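Glutathione peroxidase (Hypocrea jecorina, PDB 6VPD) probably reduces hydroperoxides to the corresponding alcohols, taking its electrons from the dithiol of reduced thioredoxin. Local coordinates at residues S45-K50 and P119-I124; K136-E141 and F158-D163. All blocks are in the same frame, centred on the assembly; numbering follows the deposited sequence.

Contact 1 of 2, residues S45-K50 and P119-I124; sequences SQYKGK and PVMGKI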
ATOM      1  N   SER A  45      28.629   4.234  -8.465  1.00 47.30           N
ATOM      2  CA  SER A  45      29.771   4.684  -7.682  1.00 45.15           C
ATOM      3  C   SER A  45      29.964   6.195  -7.765  1.00 44.12           C
ATOM      4  O   SER A  45      30.609   6.775  -6.888  1.00 43.19           O
ATOM      5  CB  SER A  45      31.030   3.992  -8.168  1.00 45.36           C
ATOM      6  OG  SER A  45      31.339   4.469  -9.475  1.00 51.12           O
ATOM      7  N   GLN A  46      29.434   6.847  -8.805  1.00 45.29           N
ATOM      8  CA  GLN A  46      29.491   8.304  -8.873  1.00 41.91           C
ATOM      9  C   GLN A  46      28.794   8.955  -7.688  1.00 46.03           C
ATOM     10  O   GLN A  46      29.028  10.140  -7.422  1.00 44.04           O
ATOM     11  CB  GLN A  46      28.845   8.814 -10.165  1.00 44.17           C
ATOM     12  CG  GLN A  46      27.335   9.040 -10.040  1.00 47.85           C
ATOM     13  CD  GLN A  46      26.706   9.657 -11.281  1.00 51.89           C
ATOM     14  OE1 GLN A  46      26.761   9.086 -12.369  1.00 54.92           O
ATOM     15  NE2 GLN A  46      26.094  10.828 -11.116  1.00 53.33           N
ATOM     16  N   TYR A  47      27.931   8.215  -6.987  1.00 44.61           N
ATOM     17  CA  TYR A  47      27.257   8.689  -5.787  1.00 43.55           C
ATOM     18  C   TYR A  47      27.895   8.170  -4.499  1.00 40.77           C
ATOM     19  O   TYR A  47      27.310   8.340  -3.423  1.00 36.91           O
ATOM     20  CB  TYR A  47      25.779   8.287  -5.824  1.00 45.83           C
ATOM     21  CG  TYR A  47      24.978   8.885  -6.964  1.00 46.11           C
ATOM     22  CD1 TYR A  47      24.733  10.248  -7.012  1.00 49.98           C
ATOM     23  CD2 TYR A  47      24.430   8.085  -7.965  1.00 45.55           C
ATOM     24  CE1 TYR A  47      23.990  10.821  -8.036  1.00 49.52           C
ATOM     25  CE2 TYR A  47      23.678   8.657  -9.013  1.00 50.71           C
ATOM     26  CZ  TYR A  47      23.469  10.034  -9.030  1.00 51.77           C
ATOM     27  OH  TYR A  47      22.727  10.647 -10.015  1.00 51.44           O
ATOM     28  N   LYS A  48      29.071   7.546  -4.578  1.00 37.67           N
ATOM     29  CA  LYS A  48      29.658   6.921  -3.397  1.00 37.47           C
ATOM     30  C   LYS A  48      29.791   7.926  -2.251  1.00 42.35           C
ATOM     31  O   LYS A  48      30.075   9.108  -2.464  1.00 41.92           O
ATOM     32  CB  LYS A  48      31.023   6.327  -3.752  1.00 41.58           C
ATOM     33  CG  LYS A  48      31.679   5.543  -2.623  1.00 49.83           C
ATOM     34  CD  LYS A  48      32.923   4.805  -3.087  1.00 48.56           C
ATOM     35  CE  LYS A  48      32.573   3.603  -3.952  1.00 54.31           C
ATOM     36  NZ  LYS A  48      33.778   2.780  -4.328  1.00 67.14           N
ATOM     37  N   GLY A  49      29.560   7.456  -1.027  1.00 37.82           N
ATOM     38  CA  GLY A  49      29.681   8.322   0.129  1.00 35.95           C
ATOM     39  C   GLY A  49      28.531   9.282   0.343  1.00 44.80           C
ATOM     40  O   GLY A  49      28.629  10.153   1.222  1.00 41.93           O
ATOM     41  N   LYS A  50      27.450   9.160  -0.432  1.00 39.37           N
ATOM     42  CA  LYS A  50      26.260   9.979  -0.278  1.00 38.10           C
ATOM     43  C   LYS A  50      25.109   9.121   0.228  1.00 40.32           C
ATOM     44  O   LYS A  50      25.167   7.888   0.226  1.00 37.86           O
ATOM     45  CB  LYS A  50      25.863  10.646  -1.599  1.00 40.15           C
ATOM     46  CG  LYS A  50      27.019  11.193  -2.415  1.00 43.89           C
ATOM     47  CD  LYS A  50      27.587  12.456  -1.802  1.00 53.72           C
ATOM     48  CE  LYS A  50      28.404  13.242  -2.819  1.00 55.63           C
ATOM     49  NZ  LYS A  50      27.535  13.707  -3.920  1.00 45.87           N
ATOM     50  N   PRO A 119      16.927  12.837 -10.253  1.00 40.28           N
ATOM     51  CA  PRO A 119      17.123  11.961 -11.416  1.00 38.84           C
ATOM     52  C   PRO A 119      16.080  10.850 -11.464  1.00 46.53           C
ATOM     53  O   PRO A 119      15.856  10.134 -10.481  1.00 45.55           O
ATOM     54  CB  PRO A 119      18.537  11.397 -11.212  1.00 38.21           C
ATOM     55  CG  PRO A 119      19.221  12.393 -10.285  1.00 44.46           C
ATOM     56  CD  PRO A 119      18.134  12.946  -9.411  1.00 42.94           C
ATOM     57  N   VAL A 120      15.450  10.702 -12.626  1.00 46.94           N
ATOM     58  CA  VAL A 120      14.568   9.577 -12.914  1.00 49.65           C
ATOM     59  C   VAL A 120      15.242   8.707 -13.970  1.00 50.17           C
ATOM     60  O   VAL A 120      15.726   9.214 -14.989  1.00 49.49           O
ATOM     61  CB  VAL A 120      13.179  10.054 -13.368  1.00 44.93           C
ATOM     62  CG1 VAL A 120      12.453   8.953 -14.093  1.00 42.85           C
ATOM     63  CG2 VAL A 120      12.375  10.526 -12.156  1.00 46.65           C
ATOM     64  N   MET A 121      15.279   7.402 -13.724  1.00 46.09           N
ATOM     65  CA  MET A 121      16.172   6.504 -14.437  1.00 48.39           C
ATOM     66  C   MET A 121      15.423   5.716 -15.511  1.00 49.90           C
ATOM     67  O   MET A 121      14.210   5.853 -15.708  1.00 50.03           O
ATOM     68  CB  MET A 121      16.872   5.573 -13.438  1.00 44.28           C
ATOM     69  CG  MET A 121      17.781   6.315 -12.462  1.00 43.62           C
ATOM     70  SD  MET A 121      19.259   6.932 -13.300  1.00 57.66           S
ATOM     71  CE  MET A 121      19.957   8.056 -12.099  1.00 49.69           C
ATOM     72  N   GLY A 122      16.173   4.886 -16.227  1.00 48.08           N
ATOM     73  CA  GLY A 122      15.560   4.002 -17.193  1.00 52.57           C
ATOM     74  C   GLY A 122      14.532   3.098 -16.548  1.00 48.19           C
ATOM     75  O   GLY A 122      14.529   2.885 -15.336  1.00 48.08           O
ATOM     76  N   LYS A 123      13.626   2.584 -17.378  1.00 49.48           N
ATOM     77  CA  LYS A 123      12.580   1.704 -16.874  1.00 48.29           C
ATOM     78  C   LYS A 123      13.175   0.340 -16.556  1.00 50.12           C
ATOM     79  O   LYS A 123      14.017  -0.172 -17.297  1.00 46.73           O
ATOM     80  CB  LYS A 123      11.444   1.565 -17.890  1.00 44.73           C
ATOM     81  CG  LYS A 123      10.360   0.562 -17.489  1.00 52.49           C
ATOM     82  CD  LYS A 123      10.217  -0.546 -18.558  1.00 63.98           C
ATOM     83  CE  LYS A 123       9.813  -1.919 -17.954  1.00 62.04           C
ATOM     84  NZ  LYS A 123       9.295  -2.895 -18.971  1.00 67.08           N
ATOM     85  N   ILE A 124      12.753  -0.244 -15.430  1.00 49.99           N
ATOM     86  CA  ILE A 124      13.249  -1.549 -15.004  1.00 43.76           C
ATOM     87  C   ILE A 124      12.109  -2.395 -14.441  1.00 46.16           C
ATOM     88  O   ILE A 124      10.996  -1.919 -14.179  1.00 47.63           O
ATOM     89  CB  ILE A 124      14.369  -1.447 -13.950  1.00 43.12           C
ATOM     90  CG1 ILE A 124      13.892  -0.653 -12.748  1.00 37.31           C
ATOM     91  CG2 ILE A 124      15.664  -0.864 -14.535  1.00 46.36           C
ATOM     92  CD1 ILE A 124      14.773  -0.884 -11.594  1.00 41.80           C
TER

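Contact 2 of 2, residues K136-E141 and F158-D163; sequences KWLKKE and FLIGRD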
ATOM      1  N   LYS A 136      17.216  -7.069  -7.150  1.00 32.62           N
ATOM      2  CA  LYS A 136      17.427  -8.359  -6.503  1.00 32.81           C
ATOM      3  C   LYS A 136      18.271  -8.197  -5.240  1.00 36.35           C
ATOM      4  O   LYS A 136      17.975  -8.794  -4.197  1.00 36.25           O
ATOM      5  CB  LYS A 136      18.067  -9.337  -7.483  1.00 33.18           C
ATOM      6  CG  LYS A 136      17.111  -9.801  -8.577  1.00 36.22           C
ATOM      7  CD  LYS A 136      17.705 -10.917  -9.416  1.00 35.38           C
ATOM      8  CE  LYS A 136      16.820 -11.196 -10.657  1.00 44.84           C
ATOM      9  NZ  LYS A 136      17.355 -12.297 -11.510  1.00 48.34           N
ATOM     10  N   TRP A 137      19.287  -7.337  -5.294  1.00 31.81           N
ATOM     11  CA  TRP A 137      20.115  -7.092  -4.121  1.00 31.91           C
ATOM     12  C   TRP A 137      19.352  -6.321  -3.042  1.00 34.60           C
ATOM     13  O   TRP A 137      19.356  -6.723  -1.871  1.00 36.38           O
ATOM     14  CB  TRP A 137      21.379  -6.348  -4.542  1.00 33.49           C
ATOM     15  CG  TRP A 137      22.311  -6.030  -3.425  1.00 34.27           C
ATOM     16  CD1 TRP A 137      23.229  -6.869  -2.850  1.00 31.04           C
ATOM     17  CD2 TRP A 137      22.442  -4.770  -2.757  1.00 34.15           C
ATOM     18  NE1 TRP A 137      23.920  -6.205  -1.872  1.00 41.14           N
ATOM     19  CE2 TRP A 137      23.454  -4.914  -1.791  1.00 40.19           C
ATOM     20  CE3 TRP A 137      21.815  -3.529  -2.896  1.00 30.96           C
ATOM     21  CZ2 TRP A 137      23.844  -3.867  -0.961  1.00 32.78           C
ATOM     22  CZ3 TRP A 137      22.187  -2.504  -2.061  1.00 31.02           C
ATOM     23  CH2 TRP A 137      23.190  -2.675  -1.110  1.00 31.08           C
ATOM     24  N   LEU A 138      18.700  -5.202  -3.412  1.00 30.09           N
ATOM     25  CA  LEU A 138      17.941  -4.413  -2.437  1.00 32.98           C
ATOM     26  C   LEU A 138      16.932  -5.268  -1.672  1.00 32.45           C
ATOM     27  O   LEU A 138      16.745  -5.089  -0.467  1.00 28.47           O
ATOM     28  CB  LEU A 138      17.206  -3.258  -3.129  1.00 30.49           C
ATOM     29  CG  LEU A 138      18.023  -2.049  -3.598  1.00 34.08           C
ATOM     30  CD1 LEU A 138      17.125  -1.024  -4.253  1.00 28.86           C
ATOM     31  CD2 LEU A 138      18.820  -1.414  -2.482  1.00 28.61           C
ATOM     32  N   LYS A 139      16.281  -6.209  -2.356  1.00 35.30           N
ATOM     33  CA  LYS A 139      15.198  -6.970  -1.736  1.00 34.47           C
ATOM     34  C   LYS A 139      15.727  -7.991  -0.727  1.00 37.88           C
ATOM     35  O   LYS A 139      15.192  -8.092   0.383  1.00 36.81           O
ATOM     36  CB  LYS A 139      14.351  -7.625  -2.834  1.00 33.23           C
ATOM     37  CG  LYS A 139      13.315  -6.657  -3.466  1.00 33.02           C
ATOM     38  CD  LYS A 139      13.092  -6.895  -4.955  1.00 33.33           C
ATOM     39  CE  LYS A 139      12.409  -8.196  -5.251  1.00 36.44           C
ATOM     40  NZ  LYS A 139      12.668  -8.607  -6.649  1.00 37.79           N
ATOM     41  N   LYS A 140      16.778  -8.746  -1.091  1.00 35.19           N
ATOM     42  CA  LYS A 140      17.455  -9.633  -0.146  1.00 35.58           C
ATOM     43  C   LYS A 140      18.028  -8.864   1.030  1.00 37.14           C
ATOM     44  O   LYS A 140      17.924  -9.305   2.180  1.00 38.44           O
ATOM     45  CB  LYS A 140      18.598 -10.393  -0.833  1.00 43.53           C
ATOM     46  CG  LYS A 140      18.167 -11.427  -1.861  1.00 49.74           C
ATOM     47  CD  LYS A 140      17.487 -12.608  -1.197  1.00 56.95           C
ATOM     48  CE  LYS A 140      16.977 -13.602  -2.217  1.00 59.04           C
ATOM     49  NZ  LYS A 140      16.106 -14.630  -1.588  1.00 64.22           N
ATOM     50  N   GLU A 141      18.671  -7.722   0.761  1.00 40.22           N
ATOM     51  CA  GLU A 141      19.369  -6.986   1.816  1.00 38.08           C
ATOM     52  C   GLU A 141      18.418  -6.400   2.848  1.00 37.12           C
ATOM     53  O   GLU A 141      18.806  -6.201   4.003  1.00 40.08           O
ATOM     54  CB  GLU A 141      20.220  -5.883   1.206  1.00 29.85           C
ATOM     55  CG  GLU A 141      21.472  -6.437   0.552  1.00 38.41           C
ATOM     56  CD  GLU A 141      22.357  -7.206   1.540  1.00 45.15           C
ATOM     57  OE1 GLU A 141      22.701  -8.379   1.260  1.00 54.49           O
ATOM     58  OE2 GLU A 141      22.698  -6.635   2.608  1.00 45.77           O
ATOM     59  N   PHE A 158      13.783   2.521  -0.633  1.00 32.45           N
ATOM     60  CA  PHE A 158      14.955   2.020   0.090  1.00 30.20           C
ATOM     61  C   PHE A 158      15.930   3.160   0.348  1.00 29.44           C
ATOM     62  O   PHE A 158      16.196   3.970  -0.542  1.00 33.73           O
ATOM     63  CB  PHE A 158      15.721   0.953  -0.670  1.00 27.68           C
ATOM     64  CG  PHE A 158      14.923  -0.253  -1.032  1.00 31.16           C
ATOM     65  CD1 PHE A 158      14.062  -0.234  -2.120  1.00 26.34           C
ATOM     66  CD2 PHE A 158      15.104  -1.454  -0.335  1.00 31.63           C
ATOM     67  CE1 PHE A 158      13.356  -1.384  -2.485  1.00 27.37           C
ATOM     68  CE2 PHE A 158      14.399  -2.607  -0.691  1.00 28.48           C
ATOM     69  CZ  PHE A 158      13.517  -2.566  -1.760  1.00 28.79           C
ATOM     70  N   LEU A 159      16.496   3.196   1.548  1.00 31.37           N
ATOM     71  CA  LEU A 159      17.443   4.226   1.947  1.00 31.69           C
ATOM     72  C   LEU A 159      18.850   3.628   2.008  1.00 34.44           C
ATOM     73  O   LEU A 159      19.077   2.656   2.735  1.00 31.62           O
ATOM     74  CB  LEU A 159      17.034   4.814   3.292  1.00 30.97           C
ATOM     75  CG  LEU A 159      17.911   5.934   3.837  1.00 34.00           C
ATOM     76  CD1 LEU A 159      17.933   7.079   2.843  1.00 35.76           C
ATOM     77  CD2 LEU A 159      17.411   6.380   5.221  1.00 33.05           C
ATOM     78  N   ILE A 160      19.784   4.215   1.246  1.00 32.05           N
ATOM     79  CA  ILE A 160      21.176   3.781   1.197  1.00 34.16           C
ATOM     80  C   ILE A 160      22.018   4.730   2.042  1.00 36.89           C
ATOM     81  O   ILE A 160      22.082   5.933   1.758  1.00 36.86           O
ATOM     82  CB  ILE A 160      21.726   3.747  -0.243  1.00 33.34           C
ATOM     83  CG1 ILE A 160      20.794   3.027  -1.245  1.00 28.05           C
ATOM     84  CG2 ILE A 160      23.105   3.119  -0.215  1.00 30.65           C
ATOM     85  CD1 ILE A 160      20.394   1.640  -0.879  1.00 26.78           C
ATOM     86  N   GLY A 161      22.710   4.187   3.052  1.00 36.02           N
ATOM     87  CA  GLY A 161      23.636   4.983   3.831  1.00 35.14           C
ATOM     88  C   GLY A 161      24.920   5.270   3.069  1.00 34.50           C
ATOM     89  O   GLY A 161      25.197   4.693   2.019  1.00 35.40           O
ATOM     90  N   ARG A 162      25.719   6.193   3.616  1.00 37.93           N
ATOM     91  CA  ARG A 162      26.925   6.643   2.918  1.00 41.88           C
ATOM     92  C   ARG A 162      27.868   5.484   2.610  1.00 39.15           C
ATOM     93  O   ARG A 162      28.627   5.547   1.635  1.00 37.87           O
ATOM     94  CB  ARG A 162      27.659   7.704   3.740  1.00 37.80           C
ATOM     95  CG  ARG A 162      26.896   8.997   3.978  1.00 37.81           C
ATOM     96  CD  ARG A 162      27.885  10.036   4.497  1.00 34.72           C
ATOM     97  NE  ARG A 162      27.277  11.302   4.891  1.00 41.91           N
ATOM     98  CZ  ARG A 162      27.315  12.422   4.159  1.00 47.60           C
ATOM     99  NH1 ARG A 162      27.921  12.436   2.973  1.00 46.44           N
ATOM    100  NH2 ARG A 162      26.755  13.541   4.612  1.00 41.65           N
ATOM    101  N   ASP A 163      27.818   4.417   3.412  1.00 35.30           N
ATOM    102  CA  ASP A 163      28.619   3.216   3.203  1.00 38.42           C
ATOM    103  C   ASP A 163      28.020   2.245   2.193  1.00 39.96           C
ATOM    104  O   ASP A 163      28.659   1.227   1.897  1.00 39.22           O
ATOM    105  CB  ASP A 163      28.812   2.476   4.526  1.00 38.56           C
ATOM    106  CG  ASP A 163      27.490   2.072   5.163  1.00 47.30           C
ATOM    107  OD1 ASP A 163      26.440   2.709   4.854  1.00 46.37           O
ATOM    108  OD2 ASP A 163      27.501   1.123   5.981  1.00 52.92           O
TER

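Contact 1 of 2, residues S45-K50 and P119-I124
Tyr47 meets Pro119 and Met121 with the outer end of its phenol. Its OH lies 3.9 Å from CG of Pro119, and CE of Met121 is 4.3 Å from the same oxygen. Both partners are carbons, so these are van der Waals contacts. The touch is light: 70 Å² is buried over both sides, and the nearest CA atoms, those of Tyr47 and Pro119, stand 12.0 Å apart. The long tyrosine side chain spans this distance. CG of Tyr47 lies opposite the carbonyl carbon (chi1 -63°), and from there the ring extends toward the 119-124 loop. The phenol and the proline ring come from opposing directions and pass alongside each other.

CG of Gln46 sits over the middle of one face of the Tyr47 ring, 3.6 Å from its plane. Tyr47 also rests on Phe30 and on Val86 of strand 85-92. Met121 packs on Leu88 and Phe90 of the same strand, which probably helps to hold its methyl beside the tyrosine.

The two backbones are fixed separately. Lys48 N donates a hydrogen bond to Ser45 O at 2.9 Å as the 3-10 segment ends. A type II turn follows from Tyr47 to Lys50, with Lys50 N 3.1 Å from Tyr47 O. Gly49 takes the positive phi (77°) that such a turn needs at its third position. On the other side, Pro119 and Met121 both make backbone hydrogen bonds to Gly89, and Ile124 makes one with Pro91. The 119-124 segment is thus tied to strand 85-92, the outermost strand on that side of the four-stranded sheet. The contact joins the turn leading into strand 51-58 to a loop at the sheet margin, within the thioredoxin fold of the glutathione peroxidase family.

Contact 2 of 2, residues K136-E141 and F158-D163
Helix 133-141 lies across the central sheet of the thioredoxin fold, and Leu138 fastens it to Phe158 and Ile160 of strand 157-160. The axes of helix segment 136-141 and strand segment 158-160 approach to 10.5 Å and make an angle of 94°. CB of Leu138 sits over a face of the Phe158 ring, 3.9 Å from the centroid, in a CH-pi contact. CD1 of Leu138 comes to the same face nearer the ring root, 3.8 Å from CD1 of Phe158. CD2 of Leu138 meets CD1 of Ile160 at 3.8 Å. The leucine fork thus sends one methyl to each strand residue.

Replacing Phe158 with an alanine is likely to leave CB and CD1 of Leu138 without their aromatic partner and open a gap under the helix. Val54 and Val166, on the two strands flanking 157-160, also touch Leu138. CG of Lys139 comes near CZ of Phe158, while Lys139 NZ is hydrogen-bonded to Val126 O. Leu159 points away from the helix and packs on helix 176-188 across the sheet. Helices on both faces of a mixed sheet, one of them crossing its strands, are characteristic of the thioredoxin fold.

Overall arrangement
The two contacts follow one another along the chain, contact 1 being complete before the first segment of contact 2 begins, and their centres lie about 13 Å apart. Arg162 bridges them: its NH1 is 3.0 Å from Gly49 O, a probable hydrogen bond, and its CG packs on the backbone of Lys50, 4.2 Å from Lys50 C. The same guanidinium forms a salt bridge to Asp84. A second link is the sheet. Strand 51-58, which follows the 45-50 turn, pairs with strand 157-160 through Val52 with Ile160 and Val54 with Phe158. This strand leads on to Cys61, the predicted active-site residue. Both contacts lie away from that site and belong to the surrounding fold.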